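Local coordinates for protein transcriptional activator of comK gene (Bacillus halodurans, PDB 2HQB) that probably activates transcription of the comK gene and, as a BMP-family lipoprotein with a periplasmic-binding-protein fold, may bind a small ligand, at residues 107-116 and 254-262; 205-213 and 220-228. All coordinates share one frame; numbering follows the deposited sequence.

Contact 1 (107-116 and 254-262); sequences FEGYAMGYFG and DFQDGVVSL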
# COMPACT_ATOMS: atom_id res chain seq x y z
N PHE A 107 -6.91 -0.24 0.30
CA PHE A 107 -6.34 0.39 -0.87
C PHE A 107 -6.65 -0.51 -2.03
O PHE A 107 -6.56 -1.74 -1.94
CB PHE A 107 -4.84 0.57 -0.75
CG PHE A 107 -4.45 1.78 0.02
CD1 PHE A 107 -4.11 1.69 1.36
CD2 PHE A 107 -4.46 3.01 -0.59
CE1 PHE A 107 -3.76 2.83 2.09
CE2 PHE A 107 -4.11 4.16 0.12
CZ PHE A 107 -3.76 4.07 1.47
N GLU A 108 -7.04 0.12 -3.13
CA GLU A 108 -7.39 -0.59 -4.33
C GLU A 108 -6.08 -0.91 -5.04
O GLU A 108 -5.31 -0.01 -5.35
CB GLU A 108 -8.32 0.29 -5.16
CG GLU A 108 -9.43 -0.49 -5.84
CD GLU A 108 -10.29 -1.26 -4.87
OE1 GLU A 108 -10.98 -0.61 -4.06
OE2 GLU A 108 -10.28 -2.51 -4.90
N GLY A 109 -5.83 -2.19 -5.29
CA GLY A 109 -4.58 -2.59 -5.91
C GLY A 109 -4.41 -2.82 -7.40
O GLY A 109 -3.35 -2.52 -7.95
N TYR A 110 -5.42 -3.36 -8.08
CA TYR A 110 -5.33 -3.62 -9.51
C TYR A 110 -4.82 -2.44 -10.35
O TYR A 110 -3.83 -2.57 -11.07
CB TYR A 110 -6.69 -4.07 -10.04
CG TYR A 110 -6.68 -4.52 -11.49
CD1 TYR A 110 -6.32 -5.83 -11.85
CD2 TYR A 110 -7.01 -3.62 -12.50
CE1 TYR A 110 -6.29 -6.22 -13.20
CE2 TYR A 110 -6.98 -4.00 -13.84
CZ TYR A 110 -6.62 -5.28 -14.19
OH TYR A 110 -6.51 -5.56 -15.52
N ALA A 111 -5.49 -1.29 -10.25
CA ALA A 111 -5.09 -0.10 -11.02
C ALA A 111 -3.60 0.17 -11.00
O ALA A 111 -2.91 0.06 -12.01
CB ALA A 111 -5.82 1.13 -10.53
N MSE A 112 -3.11 0.55 -9.82
CA MSE A 112 -1.70 0.87 -9.70
C MSE A 112 -0.79 -0.18 -10.28
O MSE A 112 0.25 0.14 -10.83
CB MSE A 112 -1.33 1.12 -8.23
CG MSE A 112 -1.01 -0.13 -7.39
SE MSE A 112 -0.72 0.33 -5.48
CE MSE A 112 -0.43 -1.46 -4.83
N GLY A 113 -1.16 -1.45 -10.18
CA GLY A 113 -0.31 -2.49 -10.71
C GLY A 113 -0.27 -2.48 -12.22
O GLY A 113 0.76 -2.73 -12.85
N TYR A 114 -1.43 -2.17 -12.79
CA TYR A 114 -1.58 -2.12 -14.22
C TYR A 114 -0.64 -1.05 -14.76
O TYR A 114 0.33 -1.36 -15.47
CB TYR A 114 -3.03 -1.79 -14.51
CG TYR A 114 -3.45 -2.00 -15.95
CD1 TYR A 114 -3.77 -3.27 -16.43
CD2 TYR A 114 -3.56 -0.91 -16.80
CE1 TYR A 114 -4.19 -3.44 -17.74
CE2 TYR A 114 -3.98 -1.07 -18.10
CZ TYR A 114 -4.30 -2.33 -18.56
OH TYR A 114 -4.76 -2.44 -19.85
N PHE A 115 -0.90 0.20 -14.42
CA PHE A 115 -0.07 1.31 -14.88
C PHE A 115 1.41 1.09 -14.62
O PHE A 115 2.25 1.51 -15.43
CB PHE A 115 -0.52 2.60 -14.21
CG PHE A 115 -1.94 2.92 -14.46
CD1 PHE A 115 -2.39 3.10 -15.75
CD2 PHE A 115 -2.85 2.93 -13.42
CE1 PHE A 115 -3.71 3.28 -16.02
CE2 PHE A 115 -4.19 3.11 -13.68
CZ PHE A 115 -4.63 3.29 -14.99
N GLY A 116 1.73 0.47 -13.48
CA GLY A 116 3.10 0.17 -13.13
C GLY A 116 3.64 -0.84 -14.13
O GLY A 116 4.78 -0.73 -14.59
N ASP A 254 -8.63 4.38 -4.12
CA ASP A 254 -7.84 4.09 -5.33
C ASP A 254 -7.35 5.39 -5.93
O ASP A 254 -7.34 6.42 -5.26
CB ASP A 254 -8.72 3.36 -6.34
CG ASP A 254 -7.94 2.57 -7.35
OD1 ASP A 254 -6.71 2.76 -7.43
OD2 ASP A 254 -8.56 1.76 -8.07
N PHE A 255 -6.96 5.36 -7.21
CA PHE A 255 -6.47 6.57 -7.88
C PHE A 255 -7.46 7.73 -7.87
O PHE A 255 -7.07 8.89 -7.80
CB PHE A 255 -6.12 6.29 -9.33
CG PHE A 255 -4.72 5.77 -9.53
CD1 PHE A 255 -4.48 4.41 -9.67
CD2 PHE A 255 -3.67 6.66 -9.72
CE1 PHE A 255 -3.21 3.94 -10.01
CE2 PHE A 255 -2.39 6.19 -10.06
CZ PHE A 255 -2.17 4.83 -10.21
N GLN A 256 -8.74 7.41 -7.93
CA GLN A 256 -9.79 8.42 -7.93
C GLN A 256 -9.90 9.15 -6.58
O GLN A 256 -10.24 10.33 -6.54
CB GLN A 256 -11.13 7.77 -8.27
CG GLN A 256 -11.03 6.58 -9.24
CD GLN A 256 -11.28 5.24 -8.55
OE1 GLN A 256 -12.19 5.12 -7.73
NE2 GLN A 256 -10.49 4.22 -8.88
N ASP A 257 -9.61 8.47 -5.48
CA ASP A 257 -9.71 9.10 -4.17
C ASP A 257 -8.48 9.92 -3.81
O ASP A 257 -8.45 10.58 -2.78
CB ASP A 257 -9.98 8.06 -3.09
CG ASP A 257 -11.06 7.05 -3.50
OD1 ASP A 257 -11.58 6.34 -2.60
OD2 ASP A 257 -11.38 6.94 -4.70
N GLY A 258 -7.45 9.87 -4.66
CA GLY A 258 -6.22 10.64 -4.43
C GLY A 258 -5.16 10.13 -3.45
O GLY A 258 -4.21 10.84 -3.11
N VAL A 259 -5.30 8.88 -3.01
CA VAL A 259 -4.35 8.34 -2.08
C VAL A 259 -3.65 7.14 -2.67
O VAL A 259 -3.13 6.27 -1.95
CB VAL A 259 -5.05 7.98 -0.77
CG1 VAL A 259 -5.63 9.21 -0.16
CG2 VAL A 259 -6.13 6.97 -1.03
N VAL A 260 -3.65 7.11 -4.00
CA VAL A 260 -2.95 6.05 -4.73
C VAL A 260 -2.38 6.71 -5.96
O VAL A 260 -3.06 7.49 -6.63
CB VAL A 260 -3.87 4.94 -5.20
CG1 VAL A 260 -3.14 4.06 -6.18
CG2 VAL A 260 -4.31 4.12 -4.02
N SER A 261 -1.13 6.41 -6.26
CA SER A 261 -0.48 7.01 -7.41
C SER A 261 0.71 6.23 -7.96
O SER A 261 0.91 5.05 -7.65
CB SER A 261 -0.02 8.40 -7.00
OG SER A 261 0.84 8.30 -5.88
N LEU A 262 1.49 6.91 -8.79
CA LEU A 262 2.71 6.34 -9.35
C LEU A 262 3.82 7.24 -8.84
O LEU A 262 3.60 8.43 -8.61
CB LEU A 262 2.70 6.36 -10.87
CG LEU A 262 1.98 5.24 -11.61
CD1 LEU A 262 2.56 5.18 -12.99
CD2 LEU A 262 2.19 3.93 -10.94

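Contact 2 (205-213 and 220-228); sequences DFAIGYVGD and STILTSTVQ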
# COMPACT_ATOMS: atom_id res chain seq x y z
N ASP A 205 19.46 -4.43 -13.25
CA ASP A 205 18.15 -4.53 -13.87
C ASP A 205 17.25 -3.37 -13.36
O ASP A 205 17.69 -2.54 -12.55
CB ASP A 205 17.53 -5.90 -13.58
CG ASP A 205 18.03 -6.99 -14.54
OD1 ASP A 205 17.89 -6.79 -15.77
OD2 ASP A 205 18.56 -8.05 -14.10
N PHE A 206 16.02 -3.30 -13.86
CA PHE A 206 15.05 -2.28 -13.46
C PHE A 206 13.98 -2.81 -12.50
O PHE A 206 13.55 -3.95 -12.59
CB PHE A 206 14.34 -1.72 -14.70
CG PHE A 206 15.20 -0.80 -15.52
CD1 PHE A 206 15.01 -0.69 -16.89
CD2 PHE A 206 16.17 -0.01 -14.91
CE1 PHE A 206 15.77 0.20 -17.64
CE2 PHE A 206 16.93 0.88 -15.66
CZ PHE A 206 16.72 0.98 -17.02
N ALA A 207 13.55 -1.98 -11.56
CA ALA A 207 12.51 -2.43 -10.67
C ALA A 207 11.37 -1.43 -10.60
O ALA A 207 11.50 -0.31 -11.11
CB ALA A 207 13.08 -2.66 -9.30
N ILE A 208 10.24 -1.85 -10.03
CA ILE A 208 9.09 -0.96 -9.81
C ILE A 208 8.91 -0.84 -8.28
O ILE A 208 8.82 -1.86 -7.59
CB ILE A 208 7.75 -1.50 -10.40
CG1 ILE A 208 7.84 -1.63 -11.92
CG2 ILE A 208 6.62 -0.54 -10.05
CD1 ILE A 208 8.17 -0.35 -12.61
N GLY A 209 8.89 0.39 -7.76
CA GLY A 209 8.70 0.59 -6.34
C GLY A 209 7.37 0.06 -5.78
O GLY A 209 6.35 0.02 -6.48
N TYR A 210 7.37 -0.32 -4.51
CA TYR A 210 6.18 -0.85 -3.87
C TYR A 210 5.72 -0.07 -2.63
O TYR A 210 6.48 0.08 -1.67
CB TYR A 210 6.42 -2.31 -3.46
CG TYR A 210 5.14 -3.02 -3.09
CD1 TYR A 210 4.15 -3.22 -4.07
CD2 TYR A 210 4.92 -3.47 -1.78
CE1 TYR A 210 2.96 -3.87 -3.76
CE2 TYR A 210 3.72 -4.13 -1.45
CZ TYR A 210 2.74 -4.32 -2.46
OH TYR A 210 1.53 -4.93 -2.18
N VAL A 211 4.47 0.39 -2.65
CA VAL A 211 3.85 1.12 -1.55
C VAL A 211 4.53 2.42 -1.15
O VAL A 211 3.92 3.24 -0.49
CB VAL A 211 3.70 0.20 -0.31
CG1 VAL A 211 3.06 0.93 0.81
CG2 VAL A 211 2.82 -1.01 -0.67
N GLY A 212 5.77 2.63 -1.58
CA GLY A 212 6.48 3.86 -1.26
C GLY A 212 7.12 4.47 -2.50
O GLY A 212 7.39 3.78 -3.47
N ASP A 213 7.40 5.77 -2.48
CA ASP A 213 8.01 6.40 -3.64
C ASP A 213 9.31 5.75 -4.08
O ASP A 213 9.72 5.94 -5.23
CB ASP A 213 8.26 7.86 -3.42
CG ASP A 213 8.69 8.53 -4.68
OD1 ASP A 213 7.90 8.51 -5.64
OD2 ASP A 213 9.82 9.08 -4.71
N SER A 220 17.36 5.62 -10.17
CA SER A 220 17.47 5.39 -11.62
C SER A 220 17.24 3.90 -11.93
O SER A 220 17.15 3.53 -13.09
CB SER A 220 18.83 5.82 -12.17
OG SER A 220 19.66 4.69 -12.41
N THR A 221 17.17 3.06 -10.90
CA THR A 221 16.88 1.63 -11.05
C THR A 221 15.36 1.51 -10.88
O THR A 221 14.70 0.60 -11.40
CB THR A 221 17.50 0.82 -9.93
OG1 THR A 221 18.87 0.61 -10.20
CG2 THR A 221 16.82 -0.51 -9.78
N ILE A 222 14.82 2.46 -10.12
CA ILE A 222 13.40 2.53 -9.83
C ILE A 222 12.72 3.33 -10.92
O ILE A 222 12.66 4.55 -10.86
CB ILE A 222 13.19 3.18 -8.45
CG1 ILE A 222 13.98 2.38 -7.40
CG2 ILE A 222 11.75 3.18 -8.07
CD1 ILE A 222 13.53 0.93 -7.23
N LEU A 223 12.24 2.61 -11.93
CA LEU A 223 11.53 3.18 -13.07
C LEU A 223 10.40 4.02 -12.55
O LEU A 223 10.19 5.16 -12.98
CB LEU A 223 10.95 2.05 -13.92
CG LEU A 223 11.99 0.97 -14.24
CD1 LEU A 223 11.35 -0.18 -15.00
CD2 LEU A 223 13.12 1.60 -15.05
N THR A 224 9.67 3.43 -11.61
CA THR A 224 8.55 4.07 -10.93
C THR A 224 8.13 3.23 -9.73
O THR A 224 8.66 2.15 -9.50
CB THR A 224 7.37 4.28 -11.92
OG1 THR A 224 7.65 5.45 -12.68
CG2 THR A 224 6.02 4.48 -11.22
N SER A 225 7.17 3.75 -8.97
CA SER A 225 6.70 3.07 -7.80
C SER A 225 5.18 3.11 -7.74
O SER A 225 4.57 4.12 -8.09
CB SER A 225 7.31 3.74 -6.57
OG SER A 225 8.46 4.49 -6.96
N THR A 226 4.57 2.00 -7.32
CA THR A 226 3.12 1.94 -7.15
C THR A 226 2.86 2.41 -5.69
O THR A 226 2.86 1.64 -4.75
CB THR A 226 2.55 0.48 -7.44
OG1 THR A 226 3.16 -0.51 -6.60
CG2 THR A 226 2.84 0.09 -8.89
N VAL A 227 2.64 3.71 -5.53
CA VAL A 227 2.47 4.31 -4.21
C VAL A 227 1.07 4.33 -3.58
O VAL A 227 0.08 4.63 -4.24
CB VAL A 227 2.98 5.75 -4.27
CG1 VAL A 227 3.05 6.36 -2.89
CG2 VAL A 227 4.32 5.77 -4.95
N GLN A 228 1.01 3.99 -2.29
CA GLN A 228 -0.24 4.02 -1.53
C GLN A 228 0.01 5.01 -0.39
O GLN A 228 0.87 4.78 0.46
CB GLN A 228 -0.58 2.63 -1.00
CG GLN A 228 -0.81 1.64 -2.14
CD GLN A 228 -1.37 0.31 -1.67
OE1 GLN A 228 -0.96 -0.20 -0.64
NE2 GLN A 228 -2.29 -0.25 -2.43

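Contact 1 (107-116 and 254-262)
Phe107 packs against Val259 and Val260, and with Asp254 and Phe255 it is among the residues most buried by this joint, an example of how a binding-protein chain packs against itself where it passes between lobes. The Phe255 ring presents an edge to the start of helix 110-116: its CD1 lies 3.6 Å from Ala111 CB, and Met112 N lies close to the ring plane. Val260 CG1 sits above one face, offset toward the rim. Phe115 turns its edge toward the face of Phe255 in an offset edge-to-face pair, with centroids 5.3 Å apart and planes at 87°. At the far end the Phe107 ring, swung beside its own backbone N (chi1 -83°), sets CE2 3.6 Å from Val259 CG2 and CD2 3.6 Å from Val260 CG2, with Val259 O near the ring plane. Beside Glu108 and Ala111 lies the carboxylate of Asp254. OD1 is 3.6 Å from Ala111 CB and takes a weak bond from Phe255 N, while OD2 is hydrogen-bonded to the hydroxyl of Tyr284. An alanine here would lack both oxygens, which is likely to leave the Tyr284 hydroxyl without this mate and the Phe255 backbone N without its weak acceptor. Phe107 closes a strand of the first lobe's sheet, and the segment from Asp254 to Val259 leads out of strand 249-253 of that sheet. Helix 110-116 then runs nearly parallel to strand 260-262, at 6° and 8.7 Å between axes, flanked by helix 271-286 against Phe115 and Phe255 and by helix 230-240 against Phe107.

Contact 2 (205-213 and 220-228)
Phe206 and Leu223 meet at the start of two neighbouring parallel strands, 206-211 and 222-228, in the mixed sheet of the second lobe of a type I periplasmic-binding-protein fold. The leucine crosses the ring at about a right angle and lays CD2 over one face, 3.5 Å from the ring centroid and 21° off its normal, a CH-pi contact. Phe206 reaches it with CG beside the backbone N (chi1 -74°). Ile208 CD1 adds to the apolar patch, 3.9 Å from Leu223 CB. Here the backbones are firmly joined: Ala207 N gives an almost straight bond of 2.8 Å to Thr221 O, and Ala207 O receives Leu223 N. Midway, Gly209 pairs with Ser225 without a side chain; its carbonyl O accepts Thr226 N at 2.8 Å, from above the carbonyl plane.

The far end is looser. Val211 N bonds only weakly to Thr226 O, and the bond from Gln228 N to Val211 O is weak and long at 3.5 Å. The solvent side lies elsewhere, beside the tight patch, where the chain just before strand 222-228 is exposed at Ser220. Helix 110-122 covers Leu223 through Val119, while helix 193-203 meets Ala207 through Ile200. Beyond the strand end the chain turns back, and Ser225 OG donates to Asp213 O at 2.6 Å from 65° out of the carbonyl plane.

How the contacts relate
The two contacts, 13 Å apart between centres, share one sheet of the second lobe. Contact 2 supplies two parallel strands, 206-211 and 222-228, and strand 260-262 of contact 1 runs antiparallel beside the latter. Their backbones are probably hydrogen-bonded, Ser261 N lying 2.9 Å from Val227 O. Side chains complete the join: the methyl carbon CE of Met112, deposited as selenomethionine, packs 3.3 Å from Gln228 NE2, and Phe107 CB also touches that amide. Along the chain, both segments of contact 2 fall between those of contact 1. Contact 1 thus joins interlobe connections to the sheet that contact 2 helps build, probably close to the cleft between the lobes, where relatives of this fold bind ligand.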